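Local coordinates for protein phosphosugar isomerase (Escherichia coli O6:H1, PDB 5UQI) that probably interconverts arabinose-5-phosphate and ribulose-5-phosphate as a sugar isomerase of the SIS family, and is seen here with arabinose-5-phosphate bound, at residues A[59-64]-A[159-164]; A[73-78]-A[85-90]; A[94-99]-A[104-109]; A[108-113]-A[118-123]. One frame throughout, in Å; residues are numbered along the deposited sequence.

How the interactions relate
Interaction 1 joins helices 52-67 and 156-175, and its two segments are 95 residues apart in the chain. The other three are nested inside the loop it closes. Interaction 2 comes first, then interaction 3, and interaction 4 begins on Ala108 and Thr109, where interaction 3 ends. Interactions 3 and 4 have centres about 7 Å apart and use neighbouring strands, 93-97 and 120-124, of the parallel sheet. The centre of interaction 1 is about 16 Å from that of interaction 3, on the opposite face of the sheet. Ile97 meets Leu61 and Val161 there. The SIS domain is thus a three-layer sandwich, and the sugar phosphate binds at the C-terminal end of strand 93-97.

Interaction 1: A[59-64]-A[159-164]; sequences RKLAAT and TVVLVV
Lys60 NZ is gripped by two oxygens: it donates a hydrogen bond of 2.9 Å to Thr64 OG1, one turn on in its own helix, and forms a salt bridge with Asp166, which lies on helix 156-175 beyond the segment 159-164. This charged pair ties the two helices together at the outer side of the contact. The lysine chain leaves with CG trans to the backbone N (chi1 -157°) and bends at chi2. This bend lays its methylenes across Leu162, the two side chains meeting at about a right angle. The packing is tight: Lys60 CD is 3.5 Å from Leu162 CD1, and Lys60 CE is 3.8 Å from the same methyl. One leucine methyl thus meets the lysine chain from CG to NZ.

Leu61 fills the inner side. Its CD2 lies 4.0 Å from Leu162 CD1 and 3.8 Å from Leu162 O. Leu61 CD1 turns to Val161, 4.0 Å from its O and 4.4 Å from its CG1. Leu61 and Val161 are both buried, and both reach Ile97 on the central strand. The helix segments run nearly parallel, 10° between their directions, with axes 10.1 Å apart. The two helices lie side by side on one face of a parallel sheet, as in the alpha-beta-alpha sandwich of SIS domains.

Interaction 2: A[73-78]-A[85-90]; sequences FFVHGT and LGMVAK
Phe73 and Val75, two residues apart on the edge strand 72-76, receive the side chain of Met87 from the loop beyond helix 77-84. The close part is at the ring edge. Phe73 CZ lies 3.6 Å from Met87 O, which sits near the ring plane, and Phe73 CE2 is 3.8 Å from Met87 CB. The ring gets there because chi1 of 62° sets CG between the backbone N and the carbonyl carbon. Beside it, Val75 is buried and also packs on Val47 and Ala80. Its CG2 touches Met87 SD at 4.0 Å.

The other side is looser. The extended chain of Met87 carries the sulfur past Phe73 to Val75, and the residue as a whole is exposed. The sulfur is 5.4 Å from the centroid of the Phe73 ring and 75° off the ring normal. This is an oblique Met-aromatic contact. One flank of the methionine packs on Phe73 and Val75, while the rest of it remains open to solvent. The arrangement belongs to the beta-alpha-beta crossover from strand 72-76 through helix 77-84 to strand 93-97, which passes over strand 46-50 in this Rossmann-like sheet.

Interaction 3: A[94-99]-A[104-109]; sequences VILISN and AEILAT. With A5P (arabinose-5-phosphate), chain B.
The phosphate pocket for arabinose-5-phosphate lies at the C-terminal end of strand 93-97, and Ser98 and Asn99 form part of it. Ile106 packs behind Ser98, its CG1 4.5 Å from Ser98 CB. Ser98 OG donates to O3P of the ligand at 3.0 Å. With OG trans to the backbone N (chi1 170°), the hydroxyl faces the phosphate. Gly101 N and Thr103 OG1 also hydrogen-bond to Ser98 OG, which helps to fix it. Asn99 uses its backbone: Asn99 N donates a hydrogen bond of 2.8 Å to O1P of the ligand, nearly straight at 166°.

Below the pocket, Leu96 packs the strand against helix 104-107 and the residues after it. Its CD2 sits 3.8 Å from Ile106 CG2 and 3.5 Å from Thr109 OG1, and Leu96 runs antiparallel alongside both side chains. Leu131 of helix 130-134 closes over Leu96 and Ile106. The threonine hydroxyl beside this methyl donates to Ile106 O, 2.8 Å away and in the carbonyl plane. Thr109 N bonds to the same carbonyl. Lys53 N, Ser54 OG, Ser100 N and Thr103 OG1 also bond the ligand. The bonds from Ser98 OG and Asn99 N are consistent with a phosphate held by neutral hydroxyl and peptide N-H donors.

Interaction 4: A[108-113]-A[118-123]; sequences ATLPSL and NYLISF
Leu113 packs on Leu120 through the beginning and the tip of its side chain. Its CB rests between the two methyls of the partner, 4.1 Å from Leu120 CD2 and 4.2 Å from Leu120 CD1. From there CG stands anti to the carbonyl carbon (chi1 -79°), alongside the backbone N. This carries CD1 along the same partner, 4.2 Å from Leu120 CD2. The Leu113 side chain also meets Leu85, so it is held between the strand and the loop that follows helix 77-84.

One turn earlier, Leu110 reaches in with a single branch: Leu110 CD2 is 4.1 Å from Leu120 CD1. Leu120 thus fits against two leucines of the helix, with CD1 reaching both and CD2 turned to Leu113. Its CD2 also packs on Val94 of the neighbouring strand. All these contacts are at ordinary van der Waals distance, and all three leucines are buried.

The polar part lies where the chain turns back. One water donates to Leu113 O at 2.8 Å and to Asn118 O at 2.7 Å, so both its protons are used in joining the helix to the loop that leads into strand 120-124. The buried Asn118 sends its ND2 to Asp92 O and Ala89 O, which ties this turn to the one leading into strand 93-97. Helices 104-107 and 110-116 return the chain from strand 93-97 to its parallel neighbour 120-124. This is a beta-alpha-beta crossover with a leucine-filled interface, as expected for the Rossmann-like SIS fold.

Interaction 1: A[59-64]-A[159-164]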
# COMPACT_ATOMS: atom_id res chain seq x y z
N ARG A 59 3.47 5.03 4.52
CA ARG A 59 3.90 6.45 4.65
C ARG A 59 4.41 6.94 3.26
O ARG A 59 4.08 8.08 2.88
CB ARG A 59 5.05 6.65 5.67
CG ARG A 59 4.64 6.64 7.09
CD ARG A 59 5.88 6.88 8.01
NE ARG A 59 6.17 5.62 8.73
CZ ARG A 59 6.01 5.35 10.04
NH1 ARG A 59 5.53 6.27 10.88
NH2 ARG A 59 6.34 4.13 10.52
N LYS A 60 5.25 6.13 2.57
CA LYS A 60 5.75 6.53 1.26
C LYS A 60 4.59 6.73 0.30
O LYS A 60 4.54 7.78 -0.39
CB LYS A 60 6.69 5.44 0.73
CG LYS A 60 7.69 5.99 -0.32
CD LYS A 60 7.04 6.26 -1.71
CE LYS A 60 8.12 6.47 -2.77
NZ LYS A 60 7.39 6.61 -4.10
N LEU A 61 3.64 5.78 0.28
CA LEU A 61 2.56 5.89 -0.70
C LEU A 61 1.64 7.09 -0.40
O LEU A 61 1.19 7.76 -1.34
CB LEU A 61 1.73 4.58 -0.68
CG LEU A 61 2.55 3.39 -1.21
CD1 LEU A 61 1.61 2.16 -1.20
CD2 LEU A 61 3.01 3.65 -2.69
N ALA A 62 1.36 7.37 0.88
CA ALA A 62 0.55 8.60 1.17
C ALA A 62 1.26 9.82 0.63
O ALA A 62 0.60 10.69 0.06
CB ALA A 62 0.36 8.72 2.71
N ALA A 63 2.59 9.90 0.82
CA ALA A 63 3.31 11.07 0.38
C ALA A 63 3.31 11.14 -1.16
O ALA A 63 3.13 12.21 -1.72
CB ALA A 63 4.74 11.04 0.95
N THR A 64 3.46 9.99 -1.81
CA THR A 64 3.49 9.95 -3.31
C THR A 64 2.10 10.30 -3.87
O THR A 64 2.00 11.07 -4.83
CB THR A 64 3.99 8.57 -3.73
OG1 THR A 64 5.43 8.64 -3.53
CG2 THR A 64 3.80 8.36 -5.22
N THR A 159 8.66 -4.16 -1.24
CA THR A 159 9.00 -3.56 -2.52
C THR A 159 7.86 -3.74 -3.50
O THR A 159 7.58 -2.80 -4.20
CB THR A 159 10.30 -4.16 -3.12
OG1 THR A 159 11.37 -3.72 -2.25
CG2 THR A 159 10.57 -3.70 -4.58
N VAL A 160 7.20 -4.91 -3.55
CA VAL A 160 6.11 -5.06 -4.51
C VAL A 160 4.96 -4.08 -4.24
O VAL A 160 4.37 -3.49 -5.17
CB VAL A 160 5.57 -6.51 -4.46
CG1 VAL A 160 4.38 -6.62 -5.35
CG2 VAL A 160 6.66 -7.45 -5.00
N VAL A 161 4.57 -3.95 -2.96
CA VAL A 161 3.51 -3.03 -2.59
C VAL A 161 3.91 -1.57 -2.96
O VAL A 161 3.06 -0.80 -3.44
CB VAL A 161 3.16 -3.14 -1.09
CG1 VAL A 161 2.06 -2.15 -0.79
CG2 VAL A 161 2.61 -4.52 -0.88
N LEU A 162 5.19 -1.24 -2.78
CA LEU A 162 5.60 0.13 -3.16
C LEU A 162 5.45 0.34 -4.66
O LEU A 162 4.94 1.37 -5.08
CB LEU A 162 7.09 0.35 -2.76
CG LEU A 162 7.71 1.69 -3.21
CD1 LEU A 162 6.98 2.88 -2.59
CD2 LEU A 162 9.17 1.67 -2.77
N VAL A 163 5.89 -0.64 -5.45
CA VAL A 163 5.78 -0.47 -6.91
C VAL A 163 4.33 -0.40 -7.37
O VAL A 163 3.96 0.49 -8.15
CB VAL A 163 6.53 -1.63 -7.61
CG1 VAL A 163 6.33 -1.57 -9.12
CG2 VAL A 163 8.02 -1.51 -7.32
N VAL A 164 3.49 -1.29 -6.80
CA VAL A 164 2.07 -1.26 -7.13
C VAL A 164 1.42 0.09 -6.75
O VAL A 164 0.74 0.75 -7.55
CB VAL A 164 1.34 -2.42 -6.39
CG1 VAL A 164 -0.16 -2.18 -6.37
CG2 VAL A 164 1.71 -3.76 -7.04

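Interaction 2: A[73-78]-A[85-90]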
# COMPACT_ATOMS: atom_id res chain seq x y z
N PHE A 73 -2.88 11.00 3.52
CA PHE A 73 -1.90 10.99 4.60
C PHE A 73 -1.93 9.60 5.27
O PHE A 73 -2.77 8.77 4.97
CB PHE A 73 -2.16 12.12 5.65
CG PHE A 73 -3.50 12.01 6.39
CD1 PHE A 73 -4.71 12.35 5.77
CD2 PHE A 73 -3.53 11.56 7.74
CE1 PHE A 73 -5.91 12.24 6.48
CE2 PHE A 73 -4.73 11.45 8.47
CZ PHE A 73 -5.94 11.79 7.83
N PHE A 74 -0.96 9.40 6.16
CA PHE A 74 -0.75 8.13 6.82
C PHE A 74 -1.15 8.20 8.27
O PHE A 74 -0.83 9.18 8.98
CB PHE A 74 0.78 7.83 6.72
CG PHE A 74 1.18 6.65 7.59
CD1 PHE A 74 0.83 5.35 7.24
CD2 PHE A 74 1.94 6.86 8.78
CE1 PHE A 74 1.24 4.24 8.03
CE2 PHE A 74 2.32 5.70 9.56
CZ PHE A 74 1.98 4.44 9.18
N VAL A 75 -1.81 7.11 8.74
CA VAL A 75 -2.12 6.91 10.17
C VAL A 75 -1.57 5.57 10.54
O VAL A 75 -1.90 4.53 9.95
CB VAL A 75 -3.64 6.95 10.40
CG1 VAL A 75 -3.94 6.54 11.84
CG2 VAL A 75 -4.19 8.36 10.15
N HIS A 76 -0.70 5.56 11.56
CA HIS A 76 -0.17 4.26 12.02
C HIS A 76 -1.23 3.43 12.68
O HIS A 76 -2.06 3.97 13.41
CB HIS A 76 0.97 4.60 13.01
CG HIS A 76 1.75 3.41 13.45
ND1 HIS A 76 1.33 2.63 14.53
CD2 HIS A 76 2.89 2.84 12.99
CE1 HIS A 76 2.20 1.64 14.69
NE2 HIS A 76 3.18 1.78 13.81
N GLY A 77 -1.22 2.12 12.42
CA GLY A 77 -2.34 1.27 12.92
C GLY A 77 -2.47 1.26 14.44
O GLY A 77 -3.58 1.24 15.00
N THR A 78 -1.35 1.32 15.19
CA THR A 78 -1.46 1.42 16.66
C THR A 78 -1.88 2.78 17.08
O THR A 78 -2.73 2.93 17.95
CB THR A 78 -0.08 1.11 17.31
OG1 THR A 78 0.13 -0.29 17.08
CG2 THR A 78 -0.08 1.36 18.81
N LEU A 85 -7.79 7.35 14.99
CA LEU A 85 -8.97 7.15 14.16
C LEU A 85 -9.82 8.43 14.03
O LEU A 85 -10.50 8.58 13.00
CB LEU A 85 -9.82 6.05 14.83
CG LEU A 85 -9.33 4.65 14.44
CD1 LEU A 85 -9.93 3.70 15.49
CD2 LEU A 85 -9.78 4.23 13.03
N GLY A 86 -9.67 9.38 14.97
CA GLY A 86 -10.32 10.65 14.89
C GLY A 86 -9.83 11.53 13.74
O GLY A 86 -10.45 12.56 13.40
N MET A 87 -8.74 11.10 13.09
CA MET A 87 -8.29 11.86 11.91
C MET A 87 -9.10 11.56 10.67
O MET A 87 -9.00 12.32 9.67
CB MET A 87 -6.80 11.55 11.63
CG MET A 87 -5.94 11.94 12.81
SD MET A 87 -4.19 11.53 12.52
CE MET A 87 -3.47 12.30 13.98
N VAL A 88 -9.81 10.42 10.70
CA VAL A 88 -10.55 9.86 9.54
C VAL A 88 -11.98 10.38 9.65
O VAL A 88 -12.63 10.15 10.67
CB VAL A 88 -10.54 8.31 9.58
CG1 VAL A 88 -11.36 7.73 8.42
CG2 VAL A 88 -9.09 7.80 9.56
N ALA A 89 -12.41 11.10 8.64
CA ALA A 89 -13.78 11.68 8.63
C ALA A 89 -14.61 11.14 7.48
O ALA A 89 -14.12 10.44 6.65
CB ALA A 89 -13.70 13.19 8.60
N LYS A 90 -15.90 11.50 7.44
CA LYS A 90 -16.86 10.74 6.62
C LYS A 90 -16.51 10.45 5.15
O LYS A 90 -16.75 9.32 4.68
CB LYS A 90 -18.26 11.38 6.70
CG LYS A 90 -18.36 12.83 6.26
CD LYS A 90 -19.81 13.26 5.98
CE LYS A 90 -20.45 13.85 7.22
NZ LYS A 90 -21.75 14.51 6.89

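Interaction 3: A[94-99]-A[104-109]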
# COMPACT_ATOMS: atom_id res chain seq x y z
N VAL A 94 -10.15 4.69 3.09
CA VAL A 94 -9.05 4.11 3.91
C VAL A 94 -8.43 2.96 3.15
O VAL A 94 -9.16 2.04 2.68
CB VAL A 94 -9.57 3.67 5.31
CG1 VAL A 94 -8.44 3.07 6.13
CG2 VAL A 94 -10.20 4.83 6.06
N ILE A 95 -7.09 2.96 3.01
CA ILE A 95 -6.40 1.82 2.46
C ILE A 95 -5.60 1.22 3.59
O ILE A 95 -4.71 1.88 4.15
CB ILE A 95 -5.43 2.21 1.30
CG1 ILE A 95 -6.23 2.81 0.12
CG2 ILE A 95 -4.60 1.04 0.88
CD1 ILE A 95 -5.37 3.31 -1.06
N LEU A 96 -5.87 -0.02 3.94
CA LEU A 96 -5.12 -0.68 5.00
C LEU A 96 -4.15 -1.67 4.37
O LEU A 96 -4.53 -2.53 3.56
CB LEU A 96 -6.05 -1.47 5.93
CG LEU A 96 -7.07 -0.54 6.62
CD1 LEU A 96 -8.48 -0.65 5.98
CD2 LEU A 96 -7.12 -0.78 8.13
N ILE A 97 -2.86 -1.57 4.71
CA ILE A 97 -1.81 -2.40 4.10
C ILE A 97 -1.29 -3.38 5.10
O ILE A 97 -0.85 -3.00 6.20
CB ILE A 97 -0.63 -1.50 3.56
CG1 ILE A 97 -1.15 -0.53 2.51
CG2 ILE A 97 0.45 -2.46 2.99
CD1 ILE A 97 0.01 0.31 1.89
N SER A 98 -1.40 -4.65 4.77
CA SER A 98 -0.85 -5.71 5.62
C SER A 98 -0.53 -6.91 4.72
O SER A 98 -1.42 -7.45 4.07
CB SER A 98 -1.90 -6.15 6.66
OG SER A 98 -1.50 -7.34 7.36
N ASN A 99 0.74 -7.31 4.67
CA ASN A 99 1.08 -8.38 3.74
C ASN A 99 0.30 -9.66 4.09
O ASN A 99 -0.36 -10.28 3.22
CB ASN A 99 2.59 -8.59 3.69
CG ASN A 99 2.98 -9.76 2.77
OD1 ASN A 99 3.56 -10.73 3.25
ND2 ASN A 99 2.59 -9.71 1.51
N ALA A 104 -2.38 -8.29 13.99
CA ALA A 104 -3.33 -7.97 15.07
C ALA A 104 -3.62 -6.49 15.16
O ALA A 104 -4.75 -6.05 15.29
CB ALA A 104 -2.85 -8.49 16.41
N GLU A 105 -2.55 -5.68 15.06
CA GLU A 105 -2.75 -4.24 15.18
C GLU A 105 -3.65 -3.66 14.09
O GLU A 105 -4.38 -2.69 14.34
CB GLU A 105 -1.36 -3.52 15.16
CG GLU A 105 -0.46 -3.88 16.34
CD GLU A 105 0.49 -5.03 16.05
OE1 GLU A 105 0.17 -5.94 15.20
OE2 GLU A 105 1.51 -5.11 16.74
N ILE A 106 -3.62 -4.21 12.88
CA ILE A 106 -4.42 -3.68 11.83
C ILE A 106 -5.85 -4.19 11.97
O ILE A 106 -6.76 -3.41 11.79
CB ILE A 106 -3.84 -4.07 10.43
CG1 ILE A 106 -2.40 -3.60 10.29
CG2 ILE A 106 -4.71 -3.54 9.30
CD1 ILE A 106 -2.31 -2.05 10.34
N LEU A 107 -6.00 -5.45 12.34
CA LEU A 107 -7.41 -5.91 12.52
C LEU A 107 -8.10 -5.16 13.65
O LEU A 107 -9.35 -5.06 13.62
CB LEU A 107 -7.46 -7.38 12.85
CG LEU A 107 -6.78 -8.25 11.83
CD1 LEU A 107 -6.77 -9.72 12.23
CD2 LEU A 107 -7.36 -8.18 10.44
N ALA A 108 -7.34 -4.72 14.67
CA ALA A 108 -7.90 -3.97 15.79
C ALA A 108 -8.56 -2.67 15.40
O ALA A 108 -9.40 -2.15 16.14
CB ALA A 108 -6.81 -3.69 16.81
N THR A 109 -8.21 -2.11 14.22
CA THR A 109 -8.86 -0.93 13.78
C THR A 109 -10.27 -1.13 13.21
O THR A 109 -11.03 -0.18 12.97
CB THR A 109 -8.08 -0.20 12.66
OG1 THR A 109 -8.11 -0.94 11.45
CG2 THR A 109 -6.63 0.14 13.07
C1 A5P B . 7.78 -7.26 10.27
O1 A5P B . 8.38 -7.71 9.38
C2 A5P B . 7.10 -5.99 10.02
O2 A5P B . 7.94 -4.95 9.63
C3 A5P B . 6.05 -6.38 9.07
O3 A5P B . 5.89 -5.47 7.98
C4 A5P B . 4.99 -6.31 10.14
O4 A5P B . 5.07 -7.45 10.98
C5 A5P B . 3.61 -6.19 9.57
O5 A5P B . 3.32 -7.35 8.87
P A5P B . 2.12 -7.21 7.83
O1P A5P B . 2.62 -6.50 6.56
O2P A5P B . 1.77 -8.77 7.54
O3P A5P B . 1.09 -6.40 8.44

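Interaction 4: A[108-113]-A[118-123]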
# COMPACT_ATOMS: atom_id res chain seq x y z
N ALA A 108 -7.34 -4.72 14.67
CA ALA A 108 -7.90 -3.97 15.79
C ALA A 108 -8.56 -2.67 15.40
O ALA A 108 -9.40 -2.15 16.14
CB ALA A 108 -6.81 -3.69 16.81
N THR A 109 -8.21 -2.11 14.22
CA THR A 109 -8.86 -0.93 13.78
C THR A 109 -10.27 -1.13 13.21
O THR A 109 -11.03 -0.18 12.97
CB THR A 109 -8.08 -0.20 12.66
OG1 THR A 109 -8.11 -0.94 11.45
CG2 THR A 109 -6.63 0.14 13.07
N LEU A 110 -10.58 -2.40 12.87
CA LEU A 110 -11.75 -2.64 12.01
C LEU A 110 -13.16 -2.41 12.66
O LEU A 110 -14.00 -1.80 12.04
CB LEU A 110 -11.69 -4.04 11.39
CG LEU A 110 -10.51 -4.20 10.42
CD1 LEU A 110 -10.43 -5.65 10.05
CD2 LEU A 110 -10.73 -3.36 9.17
N PRO A 111 -13.35 -2.85 13.92
CA PRO A 111 -14.69 -2.54 14.48
C PRO A 111 -15.05 -1.06 14.49
O PRO A 111 -16.16 -0.68 14.06
CB PRO A 111 -14.60 -3.12 15.89
CG PRO A 111 -13.59 -4.22 15.82
CD PRO A 111 -12.54 -3.65 14.85
N SER A 112 -14.07 -0.18 14.87
CA SER A 112 -14.36 1.21 14.81
C SER A 112 -14.56 1.69 13.38
O SER A 112 -15.42 2.47 13.12
CB SER A 112 -13.24 2.06 15.48
OG SER A 112 -13.17 1.77 16.89
N LEU A 113 -13.70 1.24 12.45
CA LEU A 113 -13.86 1.73 11.09
C LEU A 113 -15.20 1.29 10.45
O LEU A 113 -15.76 2.05 9.66
CB LEU A 113 -12.70 1.23 10.21
CG LEU A 113 -11.40 2.03 10.39
CD1 LEU A 113 -10.23 1.27 9.71
CD2 LEU A 113 -11.61 3.46 9.87
N ASN A 118 -16.59 4.49 6.75
CA ASN A 118 -15.79 4.70 5.56
C ASN A 118 -15.60 3.50 4.63
O ASN A 118 -15.52 2.35 5.10
CB ASN A 118 -14.41 5.18 6.02
CG ASN A 118 -14.48 6.40 6.90
OD1 ASN A 118 -14.72 6.30 8.13
ND2 ASN A 118 -14.24 7.53 6.30
N TYR A 119 -15.39 3.78 3.35
CA TYR A 119 -15.06 2.74 2.39
C TYR A 119 -13.64 2.25 2.66
O TYR A 119 -12.73 3.10 2.81
CB TYR A 119 -15.15 3.35 0.99
CG TYR A 119 -15.18 2.30 -0.07
CD1 TYR A 119 -14.04 1.73 -0.57
CD2 TYR A 119 -16.40 1.81 -0.56
CE1 TYR A 119 -14.05 0.73 -1.54
CE2 TYR A 119 -16.40 0.82 -1.51
CZ TYR A 119 -15.25 0.29 -2.02
OH TYR A 119 -15.25 -0.71 -3.00
N LEU A 120 -13.49 0.95 2.83
CA LEU A 120 -12.21 0.32 3.24
C LEU A 120 -11.65 -0.48 2.10
O LEU A 120 -12.30 -1.35 1.55
CB LEU A 120 -12.37 -0.57 4.48
CG LEU A 120 -13.09 0.07 5.68
CD1 LEU A 120 -13.17 -1.04 6.76
CD2 LEU A 120 -12.39 1.37 6.16
N ILE A 121 -10.36 -0.27 1.80
CA ILE A 121 -9.64 -1.01 0.79
C ILE A 121 -8.50 -1.72 1.50
O ILE A 121 -7.86 -1.11 2.36
CB ILE A 121 -9.03 -0.00 -0.24
CG1 ILE A 121 -10.20 0.68 -0.99
CG2 ILE A 121 -8.09 -0.70 -1.22
CD1 ILE A 121 -9.70 1.88 -1.78
N SER A 122 -8.22 -2.97 1.18
CA SER A 122 -7.07 -3.65 1.73
C SER A 122 -6.06 -3.99 0.65
O SER A 122 -6.42 -4.31 -0.48
CB SER A 122 -7.41 -4.94 2.51
OG SER A 122 -8.07 -5.88 1.58
N PHE A 123 -4.75 -3.88 0.98
CA PHE A 123 -3.72 -4.45 0.14
C PHE A 123 -3.09 -5.56 0.93
O PHE A 123 -2.39 -5.30 1.97
CB PHE A 123 -2.60 -3.37 -0.09
CG PHE A 123 -2.92 -2.23 -1.06
CD1 PHE A 123 -4.19 -1.97 -1.59
CD2 PHE A 123 -1.89 -1.29 -1.37
CE1 PHE A 123 -4.40 -0.92 -2.47
CE2 PHE A 123 -2.13 -0.21 -2.21
CZ PHE A 123 -3.36 -0.03 -2.79
O HOH W 1 -16.59 1.03 7.18